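Local coordinates for gamma-glutamyltranspeptidase (Streptomyces lincolnensis, PDB 6J3A), which probably acts as a transferase of the N-terminal nucleophile superfamily, an LmbA-like homologue of the gamma-glutamyltranspeptidases, at residues N185-L188 and A189-K193; V226-A229 and R230-T233; E467-P470 and N471-T474. All blocks are in the same frame, centred on the assembly; numbering follows the deposited sequence.

In the fold
All three contacts are local: contact 1 is the first turns of helix 186-200, contact 2 the end of helix 220-229 and the bend after it, and contact 3 a beta turn in the loop between strands 454-455 and 486-490. Contacts 1 and 2 lie on the same side of the chain's centre, with centres 21 Å apart and nearest atoms about 11 Å apart. Residues 447-453 connect them indirectly: Leu452 and Gly453 bond to contact 1, while Pro447, Pro450 and Glu451 meet contact 2. Contact 3 is more distant, its centre 25 Å from contact 2 and 38 Å from contact 1; its nearest atoms stay about 14 Å and 24 Å from them.

Contact 1 of 3, residues N185-L188 and A189-K193; sequences NPTL and AATWK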
ATOM      1  N   ASN A 185      -1.970   8.440  24.284  1.00 32.60           N
ATOM      2  CA  ASN A 185      -1.671   9.731  24.869  1.00 32.31           C
ATOM      3  C   ASN A 185      -3.013  10.383  25.238  1.00 30.38           C
ATOM      4  O   ASN A 185      -3.520  11.226  24.495  1.00 28.77           O
ATOM      5  CB  ASN A 185      -0.849  10.589  23.898  1.00 33.26           C
ATOM      6  CG  ASN A 185      -0.337  11.879  24.532  1.00 34.19           C
ATOM      7  OD1 ASN A 185      -0.901  12.391  25.507  1.00 35.03           O
ATOM      8  ND2 ASN A 185       0.727  12.423  23.961  1.00 34.28           N
ATOM      9  N   PRO A 186      -3.595   9.982  26.386  1.00 30.20           N
ATOM     10  CA  PRO A 186      -4.907  10.528  26.796  1.00 31.19           C
ATOM     11  C   PRO A 186      -4.920  12.036  27.052  1.00 31.47           C
ATOM     12  O   PRO A 186      -5.964  12.665  26.893  1.00 32.30           O
ATOM     13  CB  PRO A 186      -5.255   9.752  28.081  1.00 30.91           C
ATOM     14  CG  PRO A 186      -3.983   9.118  28.529  1.00 31.47           C
ATOM     15  CD  PRO A 186      -3.079   8.982  27.340  1.00 30.81           C
ATOM     16  N   THR A 187      -3.782  12.603  27.449  1.00 31.20           N
ATOM     17  CA  THR A 187      -3.681  14.046  27.662  1.00 31.33           C
ATOM     18  C   THR A 187      -3.816  14.822  26.337  1.00 31.45           C
ATOM     19  O   THR A 187      -4.595  15.775  26.243  1.00 30.39           O
ATOM     20  CB  THR A 187      -2.372  14.421  28.382  1.00 31.50           C
ATOM     21  OG1 THR A 187      -2.228  13.639  29.575  1.00 30.44           O
ATOM     22  CG2 THR A 187      -2.384  15.888  28.766  1.00 32.38           C
ATOM     23  N   LEU A 188      -3.059  14.414  25.324  1.00 32.04           N
ATOM     24  CA  LEU A 188      -3.155  15.040  24.003  1.00 32.14           C
ATOM     25  C   LEU A 188      -4.585  14.948  23.491  1.00 32.34           C
ATOM     26  O   LEU A 188      -5.138  15.916  22.954  1.00 33.49           O
ATOM     27  CB  LEU A 188      -2.183  14.385  23.019  1.00 32.13           C
ATOM     28  CG  LEU A 188      -2.334  14.738  21.534  1.00 32.30           C
ATOM     29  CD1 LEU A 188      -2.072  16.206  21.272  1.00 33.35           C
ATOM     30  CD2 LEU A 188      -1.402  13.892  20.694  1.00 32.17           C
ATOM     31  N   ALA A 189      -5.182  13.780  23.677  1.00 32.22           N
ATOM     32  CA  ALA A 189      -6.573  13.574  23.316  1.00 33.10           C
ATOM     33  C   ALA A 189      -7.482  14.560  24.042  1.00 32.43           C
ATOM     34  O   ALA A 189      -8.322  15.192  23.411  1.00 33.72           O
ATOM     35  CB  ALA A 189      -6.990  12.154  23.625  1.00 33.98           C
ATOM     36  N   ALA A 190      -7.298  14.691  25.358  1.00 31.78           N
ATOM     37  CA  ALA A 190      -8.060  15.661  26.183  1.00 32.42           C
ATOM     38  C   ALA A 190      -7.912  17.122  25.708  1.00 32.91           C
ATOM     39  O   ALA A 190      -8.871  17.921  25.751  1.00 31.65           O
ATOM     40  CB  ALA A 190      -7.648  15.548  27.643  1.00 31.78           C
ATOM     41  N   THR A 191      -6.702  17.441  25.250  1.00 32.92           N
ATOM     42  CA  THR A 191      -6.346  18.774  24.780  1.00 33.41           C
ATOM     43  C   THR A 191      -7.133  19.200  23.537  1.00 33.73           C
ATOM     44  O   THR A 191      -7.619  20.339  23.478  1.00 33.42           O
ATOM     45  CB  THR A 191      -4.829  18.870  24.499  1.00 33.73           C
ATOM     46  OG1 THR A 191      -4.107  18.535  25.688  1.00 32.13           O
ATOM     47  CG2 THR A 191      -4.417  20.287  24.049  1.00 34.31           C
ATOM     48  N   TRP A 192      -7.241  18.312  22.545  1.00 33.02           N
ATOM     49  CA  TRP A 192      -8.057  18.611  21.354  1.00 32.90           C
ATOM     50  C   TRP A 192      -9.548  18.624  21.693  1.00 33.47           C
ATOM     51  O   TRP A 192     -10.305  19.414  21.139  1.00 33.29           O
ATOM     52  CB  TRP A 192      -7.793  17.642  20.187  1.00 31.43           C
ATOM     53  CG  TRP A 192      -6.379  17.591  19.658  1.00 30.68           C
ATOM     54  CD1 TRP A 192      -5.727  16.480  19.202  1.00 30.34           C
ATOM     55  CD2 TRP A 192      -5.452  18.678  19.515  1.00 29.98           C
ATOM     56  NE1 TRP A 192      -4.456  16.803  18.788  1.00 29.77           N
ATOM     57  CE2 TRP A 192      -4.260  18.143  18.975  1.00 30.11           C
ATOM     58  CE3 TRP A 192      -5.504  20.046  19.803  1.00 29.47           C
ATOM     59  CZ2 TRP A 192      -3.144  18.924  18.720  1.00 30.20           C
ATOM     60  CZ3 TRP A 192      -4.400  20.820  19.541  1.00 29.80           C
ATOM     61  CH2 TRP A 192      -3.234  20.261  19.004  1.00 30.49           C
ATOM     62  N   LYS A 193      -9.965  17.749  22.596  1.00 34.76           N
ATOM     63  CA  LYS A 193     -11.361  17.719  23.008  1.00 38.56           C
ATOM     64  C   LYS A 193     -11.773  19.035  23.649  1.00 38.88           C
ATOM     65  O   LYS A 193     -12.821  19.588  23.319  1.00 37.05           O
ATOM     66  CB  LYS A 193     -11.628  16.566  23.968  1.00 40.42           C
ATOM     67  CG  LYS A 193     -11.771  15.222  23.283  1.00 42.49           C
ATOM     68  CD  LYS A 193     -12.388  14.237  24.252  1.00 44.83           C
ATOM     69  CE  LYS A 193     -12.325  12.807  23.763  1.00 46.00           C
ATOM     70  NZ  LYS A 193     -12.558  11.917  24.932  1.00 47.32           N
TER
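Thr187 O, in the first turn of the N-capped alpha-helix 186-200, is gripped from the next turn by Thr191, whose backbone N donates to it at 2.9 Å, nearly along the C=O axis. Thr191 OG1 also comes within 2.9 Å of Thr187 O, because a chi1 of -57° sets the hydroxyl beside its own backbone N and tips it back over the preceding turn. Its single proton has a second acceptor in Leu452 O, so the hydroxyl lies between the helix and the loop that holds Leu452.

Asn185 is the N-cap, and its OD1 accepts from Leu188 N at 3.0 Å; the bond is straight at the hydrogen, but the donor stands above the amide plane, well away from a lone-pair direction. Asn185 ND2 reaches Gly453 O, which holds the capping amide from its other end. The regular pattern then begins with Ala189 N to Asn185 O and Ala190 N to Pro186 O, the latter at 2.9 Å.

On the buried side, Ala189 and Trp192 pack against helix 127-140, and the indole also meets Phe45 edge-to-face. Leu188 CG runs anti to its backbone N (chi1 169°), which carries the isobutyl group toward the indole one turn on. There its CD1 lies 3.5 Å from Trp192 NE1 and also packs on Trp192 CE2, while Leu188 O sits over one face of the ring.

Contact 2 of 3, residues V226-A229 and R230-T233; sequences VRQA and RRPT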
ATOM      1  N   VAL A 226       4.042  28.689  27.467  1.00 36.56           N
ATOM      2  CA  VAL A 226       4.874  29.727  28.085  1.00 37.70           C
ATOM      3  C   VAL A 226       5.342  29.252  29.461  1.00 36.59           C
ATOM      4  O   VAL A 226       6.538  29.263  29.757  1.00 37.04           O
ATOM      5  CB  VAL A 226       4.121  31.075  28.200  1.00 38.90           C
ATOM      6  CG1 VAL A 226       4.959  32.128  28.917  1.00 39.71           C
ATOM      7  CG2 VAL A 226       3.771  31.607  26.819  1.00 39.79           C
ATOM      8  N   ARG A 227       4.391  28.815  30.278  1.00 35.08           N
ATOM      9  CA  ARG A 227       4.689  28.252  31.598  1.00 34.87           C
ATOM     10  C   ARG A 227       5.799  27.182  31.543  1.00 33.24           C
ATOM     11  O   ARG A 227       6.691  27.184  32.377  1.00 33.72           O
ATOM     12  CB  ARG A 227       3.409  27.704  32.243  1.00 35.57           C
ATOM     13  CG  ARG A 227       3.505  27.413  33.737  1.00 36.58           C
ATOM     14  CD  ARG A 227       2.212  26.820  34.299  1.00 37.35           C
ATOM     15  NE  ARG A 227       1.038  27.676  34.046  1.00 38.15           N
ATOM     16  CZ  ARG A 227      -0.080  27.334  33.385  1.00 38.80           C
ATOM     17  NH1 ARG A 227      -0.271  26.114  32.880  1.00 38.55           N
ATOM     18  NH2 ARG A 227      -1.046  28.238  33.234  1.00 39.18           N
ATOM     19  N   GLN A 228       5.762  26.306  30.545  1.00 32.68           N
ATOM     20  CA  GLN A 228       6.795  25.263  30.380  1.00 32.59           C
ATOM     21  C   GLN A 228       8.129  25.842  29.937  1.00 33.30           C
ATOM     22  O   GLN A 228       9.187  25.348  30.323  1.00 31.87           O
ATOM     23  CB  GLN A 228       6.387  24.243  29.311  1.00 32.32           C
ATOM     24  CG  GLN A 228       6.487  22.764  29.664  1.00 32.78           C
ATOM     25  CD  GLN A 228       7.573  22.343  30.626  1.00 32.29           C
ATOM     26  OE1 GLN A 228       8.760  22.422  30.332  1.00 34.01           O
ATOM     27  NE2 GLN A 228       7.158  21.800  31.745  1.00 31.59           N
ATOM     28  N   ALA A 229       8.065  26.837  29.056  1.00 35.43           N
ATOM     29  CA  ALA A 229       9.260  27.435  28.476  1.00 37.83           C
ATOM     30  C   ALA A 229      10.092  28.116  29.545  1.00 40.28           C
ATOM     31  O   ALA A 229      11.316  28.017  29.536  1.00 41.04           O
ATOM     32  CB  ALA A 229       8.876  28.432  27.402  1.00 38.65           C
ATOM     33  N   ARG A 230       9.406  28.772  30.477  1.00 43.28           N
ATOM     34  CA  ARG A 230      10.034  29.477  31.592  1.00 46.92           C
ATOM     35  C   ARG A 230      10.490  28.603  32.794  1.00 45.72           C
ATOM     36  O   ARG A 230      11.055  29.133  33.749  1.00 45.95           O
ATOM     37  CB  ARG A 230       9.086  30.584  32.059  1.00 51.50           C
ATOM     38  CG  ARG A 230       8.921  31.698  31.033  1.00 56.89           C
ATOM     39  CD  ARG A 230       8.278  32.955  31.617  1.00 62.26           C
ATOM     40  NE  ARG A 230       9.139  33.634  32.603  1.00 67.63           N
ATOM     41  CZ  ARG A 230       9.027  33.574  33.942  1.00 68.97           C
ATOM     42  NH1 ARG A 230       9.895  34.246  34.699  1.00 69.17           N
ATOM     43  NH2 ARG A 230       8.072  32.860  34.546  1.00 69.69           N
ATOM     44  N   ARG A 231      10.251  27.290  32.741  1.00 43.77           N
ATOM     45  CA  ARG A 231      10.742  26.342  33.756  1.00 41.39           C
ATOM     46  C   ARG A 231      12.167  25.870  33.418  1.00 37.76           C
ATOM     47  O   ARG A 231      12.385  25.367  32.322  1.00 34.63           O
ATOM     48  CB  ARG A 231       9.798  25.130  33.872  1.00 42.94           C
ATOM     49  CG  ARG A 231       8.566  25.385  34.740  1.00 44.67           C
ATOM     50  CD  ARG A 231       7.884  24.097  35.192  1.00 46.33           C
ATOM     51  NE  ARG A 231       6.913  23.636  34.202  1.00 48.31           N
ATOM     52  CZ  ARG A 231       5.577  23.688  34.306  1.00 50.15           C
ATOM     53  NH1 ARG A 231       4.973  24.175  35.395  1.00 49.91           N
ATOM     54  NH2 ARG A 231       4.820  23.232  33.299  1.00 48.99           N
ATOM     55  N   PRO A 232      13.139  26.042  34.352  1.00 36.51           N
ATOM     56  CA  PRO A 232      14.514  25.558  34.137  1.00 34.83           C
ATOM     57  C   PRO A 232      14.561  24.096  33.711  1.00 33.92           C
ATOM     58  O   PRO A 232      14.069  23.219  34.417  1.00 32.53           O
ATOM     59  CB  PRO A 232      15.182  25.768  35.500  1.00 34.60           C
ATOM     60  CG  PRO A 232      14.476  26.951  36.066  1.00 34.74           C
ATOM     61  CD  PRO A 232      13.055  26.883  35.566  1.00 35.83           C
ATOM     62  N   THR A 233      15.130  23.864  32.536  1.00 32.85           N
ATOM     63  CA  THR A 233      15.100  22.562  31.901  1.00 31.70           C
ATOM     64  C   THR A 233      16.506  22.188  31.466  1.00 30.72           C
ATOM     65  O   THR A 233      17.195  22.973  30.824  1.00 30.13           O
ATOM     66  CB  THR A 233      14.180  22.602  30.671  1.00 30.92           C
ATOM     67  OG1 THR A 233      12.893  23.091  31.057  1.00 29.93           O
ATOM     68  CG2 THR A 233      14.020  21.233  30.042  1.00 30.93           C
TER
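Arg230 N donates to Val226 O at 3.0 Å, nearly in line with the carbonyl, and this bond closes the last regular turn of helix 220-229. The next backbone bond spans three residues instead of four: Arg231 N reaches Gln228 O at 3.3 Å, from well above the carbonyl plane, as the chain leaves the helical path. A side-chain bond follows in the bend, where the Thr233 OG1 hydroxyl donates to Arg231 O at 2.7 Å.

Side-chain packing centres on Arg231, which folds back along the helix. Its CG comes 3.5 Å from Arg227 O, and the same oxygen lies over one guanidinium face, displaced toward the rim. Gln228 crosses Arg231 at about a right angle, with its CD at the guanidinium edge, 3.9 Å from Arg231 NE; the two planes are turned 49° apart.

As for charge, Arg227 and Arg231 run side by side in the same direction, yet Arg227 NE stays 5.4 Å from Arg231 NH1. The salt bridge from Arg227 NH1 to Glu451 probably offsets their mutual repulsion.

Around this helix end, Gln228 rests on Pro447 and Arg231 on Pro450. Backbone bonds from Ala229 to Gly243 and from Thr233 to His241 join the helix terminus and strand 233-234 to strand 240-241 and the residues just after it.

Contact 3 of 3, residues E467-P470 and N471-T474; sequences EGLP and NSLT
Leu469 and Ser472 are the two ends of a type I beta turn in the long loop between strands 454-455 and 486-490, so the contact is a local one round a tight reversal of the chain. The turn's own bond runs from Ser472 N to Leu469 O at 3.2 Å. Its donor stands well above the carbonyl plane, as the sharp reversal brings the amide across the C=O group instead of in front of it. Pro470 and Asn471 form the corner, and the proline ring fits there because its phi of -58° is the value a type I turn needs at that position.

The serine hydroxyl adds a second tie. With chi1 at -75°, Ser472 OG lies beside its own backbone N and faces back across the turn, where it accepts from Leu469 N at 2.8 Å. It touches Leu469 CB at 3.3 Å as well, and donates in turn to Glu466 O just before the turn. Gly468 precedes Leu469 with a positive phi of 81°, a conformation that favours glycine. After the turn, Thr474 OG1 donates to Ser472 O at 2.7 Å.

Asn471 directs its amide away from Leu469, with ND2 bonded to Met462 O and OD1 receiving Arg480 N, so the corner is tied to chain on both sides of it. Glu467 and Leu473 lie against helix 87-92, and Leu469 packs on Arg363.

Ser472 therefore serves as acceptor and donor through one hydroxyl: the proton it gives to Glu466 O leaves the oxygen available to Leu469 N, and the two bonds together fix both the rotation of the side chain and the path of the backbone entering the turn.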
ATOM      1  N   GLU A 467      26.658  37.343  15.082  1.00 40.17           N
ATOM      2  CA  GLU A 467      25.950  38.432  14.416  1.00 40.25           C
ATOM      3  C   GLU A 467      26.388  38.630  12.963  1.00 39.05           C
ATOM      4  O   GLU A 467      27.436  38.129  12.534  1.00 36.95           O
ATOM      5  CB  GLU A 467      26.115  39.740  15.204  1.00 42.31           C
ATOM      6  CG  GLU A 467      25.310  39.808  16.501  1.00 44.83           C
ATOM      7  CD  GLU A 467      23.801  39.968  16.294  1.00 47.08           C
ATOM      8  OE1 GLU A 467      23.104  40.296  17.275  1.00 50.18           O
ATOM      9  OE2 GLU A 467      23.292  39.774  15.167  1.00 49.54           O
ATOM     10  N   GLY A 468      25.544  39.342  12.219  1.00 38.76           N
ATOM     11  CA  GLY A 468      25.851  39.807  10.869  1.00 38.94           C
ATOM     12  C   GLY A 468      25.690  38.803   9.740  1.00 39.43           C
ATOM     13  O   GLY A 468      26.165  39.065   8.633  1.00 42.05           O
ATOM     14  N   LEU A 469      25.024  37.671   9.994  1.00 37.32           N
ATOM     15  CA  LEU A 469      24.876  36.608   8.982  1.00 35.00           C
ATOM     16  C   LEU A 469      23.411  36.449   8.567  1.00 34.49           C
ATOM     17  O   LEU A 469      22.521  36.802   9.346  1.00 34.07           O
ATOM     18  CB  LEU A 469      25.403  35.275   9.510  1.00 34.18           C
ATOM     19  CG  LEU A 469      26.803  35.221  10.113  1.00 33.46           C
ATOM     20  CD1 LEU A 469      26.912  33.978  10.977  1.00 34.07           C
ATOM     21  CD2 LEU A 469      27.881  35.212   9.044  1.00 33.43           C
ATOM     22  N   PRO A 470      23.153  35.907   7.353  1.00 34.39           N
ATOM     23  CA  PRO A 470      21.765  35.683   6.903  1.00 33.46           C
ATOM     24  C   PRO A 470      20.938  34.784   7.840  1.00 31.82           C
ATOM     25  O   PRO A 470      19.719  34.981   7.957  1.00 30.70           O
ATOM     26  CB  PRO A 470      21.933  35.001   5.530  1.00 34.71           C
ATOM     27  CG  PRO A 470      23.340  35.226   5.114  1.00 34.90           C
ATOM     28  CD  PRO A 470      24.137  35.406   6.369  1.00 35.11           C
ATOM     29  N   ASN A 471      21.612  33.817   8.474  1.00 30.17           N
ATOM     30  CA  ASN A 471      21.016  32.885   9.465  1.00 30.45           C
ATOM     31  C   ASN A 471      21.503  33.095  10.928  1.00 30.17           C
ATOM     32  O   ASN A 471      21.587  32.143  11.711  1.00 29.89           O
ATOM     33  CB  ASN A 471      21.308  31.435   9.024  1.00 30.99           C
ATOM     34  CG  ASN A 471      20.460  30.398   9.751  1.00 29.76           C
ATOM     35  OD1 ASN A 471      19.304  30.648  10.098  1.00 29.03           O
ATOM     36  ND2 ASN A 471      21.040  29.221   9.974  1.00 28.41           N
ATOM     37  N   SER A 472      21.817  34.340  11.280  1.00 30.41           N
ATOM     38  CA  SER A 472      22.122  34.735  12.655  1.00 30.45           C
ATOM     39  C   SER A 472      20.839  34.623  13.436  1.00 30.70           C
ATOM     40  O   SER A 472      19.793  35.031  12.932  1.00 30.76           O
ATOM     41  CB  SER A 472      22.580  36.202  12.723  1.00 30.79           C
ATOM     42  OG  SER A 472      23.908  36.375  12.253  1.00 31.78           O
ATOM     43  N   LEU A 473      20.912  34.085  14.654  1.00 30.98           N
ATOM     44  CA  LEU A 473      19.745  34.011  15.527  1.00 30.98           C
ATOM     45  C   LEU A 473      19.198  35.422  15.711  1.00 30.86           C
ATOM     46  O   LEU A 473      19.914  36.317  16.166  1.00 31.97           O
ATOM     47  CB  LEU A 473      20.109  33.393  16.874  1.00 31.74           C
ATOM     48  CG  LEU A 473      19.003  33.424  17.942  1.00 32.11           C
ATOM     49  CD1 LEU A 473      17.760  32.666  17.485  1.00 32.20           C
ATOM     50  CD2 LEU A 473      19.513  32.879  19.267  1.00 31.79           C
ATOM     51  N   THR A 474      17.949  35.629  15.319  1.00 30.32           N
ATOM     52  CA  THR A 474      17.394  36.976  15.268  1.00 31.37           C
ATOM     53  C   THR A 474      15.935  36.990  15.731  1.00 32.20           C
ATOM     54  O   THR A 474      15.109  36.255  15.190  1.00 33.32           O
ATOM     55  CB  THR A 474      17.507  37.583  13.848  1.00 30.75           C
ATOM     56  OG1 THR A 474      18.863  37.494  13.385  1.00 31.55           O
ATOM     57  CG2 THR A 474      17.100  39.046  13.849  1.00 29.66           C
TER